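Side-chain contacts in putative chemotaxis protein (Desulfovibrio vulgaris str. Hildenborough, PDB 3H4Y), which probably acts in bacterial chemotaxis as a CheX-type phosphatase of the CheC-like group: residues 11-16 and 149-154; 19-22 and 28-31. One frame throughout, in Å; residues are numbered along the deposited sequence.

Contact 1: residues 11-16 and 149-154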
loop_
_atom_site.group_PDB
_atom_site.type_symbol
_atom_site.label_atom_id
_atom_site.label_comp_id
_atom_site.label_asym_id
_atom_site.label_seq_id
_atom_site.Cartn_x
_atom_site.Cartn_y
_atom_site.Cartn_z
ATOM N N LYS A 11 -18.092 12.419 0.012
ATOM C CA LYS A 11 -18.196 13.537 -0.926
ATOM C C LYS A 11 -16.898 13.963 -1.599
ATOM O O LYS A 11 -16.844 14.002 -2.833
ATOM C CB LYS A 11 -18.940 14.744 -0.310
ATOM C CG LYS A 11 -20.411 14.436 -0.013
ATOM C CD LYS A 11 -21.146 15.665 0.533
ATOM C CE LYS A 11 -22.600 15.342 0.887
ATOM N NZ LYS A 11 -23.252 16.457 1.654
ATOM N N PRO A 12 -15.841 14.257 -0.811
ATOM C CA PRO A 12 -14.568 14.643 -1.448
ATOM C C PRO A 12 -13.970 13.519 -2.326
ATOM O O PRO A 12 -13.286 13.792 -3.325
ATOM C CB PRO A 12 -13.679 15.039 -0.256
ATOM C CG PRO A 12 -14.334 14.447 0.955
ATOM C CD PRO A 12 -15.771 14.337 0.671
ATOM N N PHE A 13 -14.205 12.262 -1.956
ATOM C CA PHE A 13 -13.736 11.132 -2.777
ATOM C C PHE A 13 -14.469 10.981 -4.081
ATOM O O PHE A 13 -13.854 10.680 -5.116
ATOM C CB PHE A 13 -13.721 9.835 -1.948
ATOM C CG PHE A 13 -12.568 9.785 -1.000
ATOM C CD1 PHE A 13 -11.305 9.398 -1.450
ATOM C CD2 PHE A 13 -12.702 10.213 0.324
ATOM C CE1 PHE A 13 -10.224 9.419 -0.605
ATOM C CE2 PHE A 13 -11.610 10.223 1.174
ATOM C CZ PHE A 13 -10.359 9.822 0.688
ATOM N N ILE A 14 -15.784 11.169 -4.044
ATOM C CA ILE A 14 -16.549 11.083 -5.284
ATOM C C ILE A 14 -16.148 12.237 -6.206
ATOM O O ILE A 14 -15.874 12.029 -7.380
ATOM C CB ILE A 14 -18.058 11.068 -4.985
ATOM C CG1 ILE A 14 -18.433 9.761 -4.302
ATOM C CG2 ILE A 14 -18.877 11.273 -6.297
ATOM C CD1 ILE A 14 -19.844 9.801 -3.665
ATOM N N ALA A 15 -16.081 13.459 -5.669
ATOM C CA ALA A 15 -15.705 14.601 -6.459
ATOM C C ALA A 15 -14.317 14.439 -7.071
ATOM O O ALA A 15 -14.112 14.684 -8.282
ATOM C CB ALA A 15 -15.765 15.895 -5.600
ATOM N N ALA A 16 -13.362 14.016 -6.243
ATOM C CA ALA A 16 -11.965 13.783 -6.685
ATOM C C ALA A 16 -11.871 12.722 -7.779
ATOM O O ALA A 16 -11.212 12.910 -8.805
ATOM C CB ALA A 16 -11.096 13.402 -5.501
ATOM N N PHE A 149 -14.313 -0.232 -10.479
ATOM C CA PHE A 149 -13.205 -0.011 -9.556
ATOM C C PHE A 149 -13.771 0.439 -8.220
ATOM O O PHE A 149 -14.892 0.951 -8.171
ATOM C CB PHE A 149 -12.141 0.929 -10.092
ATOM C CG PHE A 149 -12.587 2.373 -10.275
ATOM C CD1 PHE A 149 -13.136 2.805 -11.466
ATOM C CD2 PHE A 149 -12.380 3.315 -9.274
ATOM C CE1 PHE A 149 -13.502 4.113 -11.652
ATOM C CE2 PHE A 149 -12.725 4.624 -9.455
ATOM C CZ PHE A 149 -13.284 5.035 -10.664
ATOM N N THR A 150 -13.006 0.235 -7.147
ATOM C CA THR A 150 -13.440 0.591 -5.804
ATOM C C THR A 150 -12.434 1.503 -5.135
ATOM O O THR A 150 -11.237 1.192 -5.113
ATOM C CB THR A 150 -13.662 -0.656 -4.930
ATOM O OG1 THR A 150 -14.695 -1.451 -5.515
ATOM C CG2 THR A 150 -14.032 -0.292 -3.518
ATOM N N VAL A 151 -12.926 2.620 -4.624
ATOM C CA VAL A 151 -12.129 3.559 -3.843
ATOM C C VAL A 151 -12.377 3.311 -2.339
ATOM O O VAL A 151 -13.529 3.177 -1.905
ATOM C CB VAL A 151 -12.455 5.039 -4.189
ATOM C CG1 VAL A 151 -11.684 6.029 -3.237
ATOM C CG2 VAL A 151 -12.161 5.325 -5.668
ATOM N N GLU A 152 -11.290 3.185 -1.563
ATOM C CA GLU A 152 -11.403 3.005 -0.113
ATOM C C GLU A 152 -10.637 4.094 0.631
ATOM O O GLU A 152 -9.690 4.658 0.117
ATOM C CB GLU A 152 -10.894 1.627 0.339
ATOM C CG GLU A 152 -11.657 0.465 -0.164
ATOM C CD GLU A 152 -11.282 -0.778 0.622
ATOM O OE1 GLU A 152 -10.067 -0.980 0.884
ATOM O OE2 GLU A 152 -12.184 -1.566 0.988
ATOM N N PHE A 153 -11.058 4.343 1.867
ATOM C CA PHE A 153 -10.491 5.381 2.734
ATOM C C PHE A 153 -10.732 4.935 4.155
ATOM O O PHE A 153 -11.829 4.470 4.486
ATOM C CB PHE A 153 -11.275 6.703 2.505
ATOM C CG PHE A 153 -11.023 7.825 3.510
ATOM C CD1 PHE A 153 -9.756 8.354 3.754
ATOM C CD2 PHE A 153 -12.112 8.425 4.121
ATOM C CE1 PHE A 153 -9.579 9.416 4.621
ATOM C CE2 PHE A 153 -11.955 9.484 4.983
ATOM C CZ PHE A 153 -10.679 9.980 5.231
ATOM N N CYS A 154 -9.714 5.085 4.996
ATOM C CA CYS A 154 -9.913 4.856 6.429
ATOM C C CYS A 154 -8.946 5.703 7.211
ATOM O O CYS A 154 -7.917 6.153 6.684
ATOM C CB CYS A 154 -9.699 3.385 6.773
ATOM S SG CYS A 154 -8.024 2.743 6.450
#
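Phe13 reaches from helix 10-25 toward the sheet and lays the outer rim of its ring over one face of the Phe153 ring. Its CE2 lies 3.4 Å from Phe153 CG, and its CZ lies 3.5 Å from Phe153 CD1. The ring planes are inclined at 38°, with centroids 4.6 Å apart. Phe153 also uses its CB, which sits over a face of the Phe13 ring in a CH-pi contact, 4.1 Å from the centroid of that ring. On another flank of Phe13, CD1 meets Val151 CG1 at 3.8 Å. This branch of Val151 is placed by a chi1 of 175°, which sets CG1 opposite the backbone N. Val151 and Phe153 are two apart on strand 147-155, so both face the helix, while Glu152 between them turns the other way and its OE2 is hydrogen-bonded to Asn40 ND2. No hydrogen bond links the segments; the contact is wholly apolar and buried. Ala103 and Leu107 of helix 84-109 close in on Phe13 and Phe153 respectively, and Met138 of the neighbouring strand 137-144 touches both side chains. This is helix-on-sheet core packing, here helix 10-25 on the six-stranded antiparallel sheet of a CheX-family domain.

Contact 2: residues 19-22 and 28-31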
loop_
_atom_site.group_PDB
_atom_site.type_symbol
_atom_site.label_atom_id
_atom_site.label_comp_id
_atom_site.label_asym_id
_atom_site.label_seq_id
_atom_site.Cartn_x
_atom_site.Cartn_y
_atom_site.Cartn_z
ATOM N N ASN A 19 -13.426 14.022 -11.031
ATOM C CA ASN A 19 -12.570 15.065 -11.627
ATOM C C ASN A 19 -11.325 14.483 -12.252
ATOM O O ASN A 19 -10.911 14.859 -13.381
ATOM C CB ASN A 19 -12.036 16.054 -10.598
ATOM C CG ASN A 19 -13.048 17.005 -10.094
ATOM O OD1 ASN A 19 -14.155 17.122 -10.628
ATOM N ND2 ASN A 19 -12.674 17.711 -9.001
ATOM N N VAL A 20 -10.689 13.563 -11.530
ATOM C CA VAL A 20 -9.415 13.028 -11.993
ATOM C C VAL A 20 -9.620 12.132 -13.215
ATOM O O VAL A 20 -8.937 12.287 -14.215
ATOM C CB VAL A 20 -8.675 12.281 -10.862
ATOM C CG1 VAL A 20 -7.482 11.486 -11.385
ATOM C CG2 VAL A 20 -8.243 13.273 -9.775
ATOM N N LEU A 21 -10.564 11.200 -13.157
ATOM C CA LEU A 21 -10.803 10.342 -14.298
ATOM C C LEU A 21 -11.278 11.129 -15.512
ATOM O O LEU A 21 -10.878 10.801 -16.634
ATOM C CB LEU A 21 -11.737 9.159 -13.997
ATOM C CG LEU A 21 -10.994 7.894 -13.551
ATOM C CD1 LEU A 21 -10.366 8.113 -12.150
ATOM C CD2 LEU A 21 -11.885 6.703 -13.548
ATOM N N SER A 22 -12.167 12.110 -15.319
ATOM C CA SER A 22 -12.667 12.908 -16.441
ATOM C C SER A 22 -11.538 13.692 -17.090
ATOM O O SER A 22 -11.387 13.696 -18.308
ATOM C CB SER A 22 -13.733 13.909 -15.984
ATOM O OG SER A 22 -14.799 13.281 -15.292
ATOM N N GLN A 28 -15.963 9.329 -17.427
ATOM C CA GLN A 28 -16.873 9.845 -16.393
ATOM C C GLN A 28 -17.354 8.643 -15.564
ATOM O O GLN A 28 -18.272 7.937 -15.975
ATOM C CB GLN A 28 -18.050 10.567 -17.045
ATOM C CG GLN A 28 -17.649 11.791 -17.851
ATOM C CD GLN A 28 -17.246 12.970 -16.998
ATOM O OE1 GLN A 28 -16.588 13.888 -17.484
ATOM N NE2 GLN A 28 -17.653 12.971 -15.731
ATOM N N PRO A 29 -16.737 8.400 -14.389
ATOM C CA PRO A 29 -17.111 7.229 -13.598
ATOM C C PRO A 29 -18.401 7.505 -12.817
ATOM O O PRO A 29 -18.622 8.636 -12.359
ATOM C CB PRO A 29 -15.916 7.062 -12.658
ATOM C CG PRO A 29 -15.442 8.454 -12.458
ATOM C CD PRO A 29 -15.694 9.194 -13.723
ATOM N N GLN A 30 -19.223 6.471 -12.661
ATOM C CA GLN A 30 -20.489 6.580 -11.943
ATOM C C GLN A 30 -20.339 5.925 -10.591
ATOM O O GLN A 30 -20.162 4.712 -10.517
ATOM C CB GLN A 30 -21.584 5.859 -12.739
ATOM C CG GLN A 30 -22.914 5.662 -11.997
ATOM C CD GLN A 30 -23.580 6.982 -11.713
ATOM O OE1 GLN A 30 -23.905 7.714 -12.643
ATOM N NE2 GLN A 30 -23.780 7.308 -10.419
ATOM N N PRO A 31 -20.439 6.696 -9.506
ATOM C CA PRO A 31 -20.390 6.077 -8.174
ATOM C C PRO A 31 -21.630 5.248 -7.858
ATOM O O PRO A 31 -22.753 5.578 -8.310
ATOM C CB PRO A 31 -20.332 7.284 -7.233
ATOM C CG PRO A 31 -20.983 8.359 -7.980
ATOM C CD PRO A 31 -20.638 8.153 -9.427
#
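A chi1 of -55°, in one of two conformers, sets Ser22 OG beside its own backbone N, and a bend at chi2 of Gln28 (-73°) turns that side chain back toward the helix. The contact belongs to a tight helix-to-strand connection: helix 10-25 ends, the chain turns, and strand 30-37 follows, an outermost strand of the main antiparallel sheet within this chain. Ser22 OG lies above the plane of the Gln28 amide, 2.9 Å from both Gln28 OE1 and Gln28 NE2, and neither pair is a hydrogen bond. So close an approach, resting on one alternate copy of the serine, is doubtful. The hydroxyl is hydrogen-bonded instead to Val18 O, one turn back in the helix, with a weak bond to Ile27 O. The contact is carried by Leu21 and Pro29, which lie deeper, their side chains crossing at a slant. Phe149 of strand 147-155 touches both, and Val95 of helix 84-109 packs on Leu21. The pyrrolidine ring of Pro29 lies against the base and one branch of the leucine: Pro29 CD is 4.0 Å from Leu21 CB, and Pro29 CG is 4.1 Å from Leu21 CD2.

How the contacts relate
Contacts 1 and 2 share helix 10-25 and the same antiparallel sheet, with centres about 11 Å apart. Contact 1 ties the first turns of the helix to an inner strand, far along the sequence. Contact 2 ties its later turns to the loop that leads into strand 30-37. Phe149 joins them: its CE1 lies 3.6 Å from Leu21 CD2, and its CZ lies 3.9 Å from Pro29 CB. A second bridge runs from Ile14 CG2 to Pro31 CG at 4.0 Å. A bound methylpentanediol, probably from the crystallisation liquor, lies about 3 Å from the Phe153 side chain, at the contact 1 end of this apolar layer.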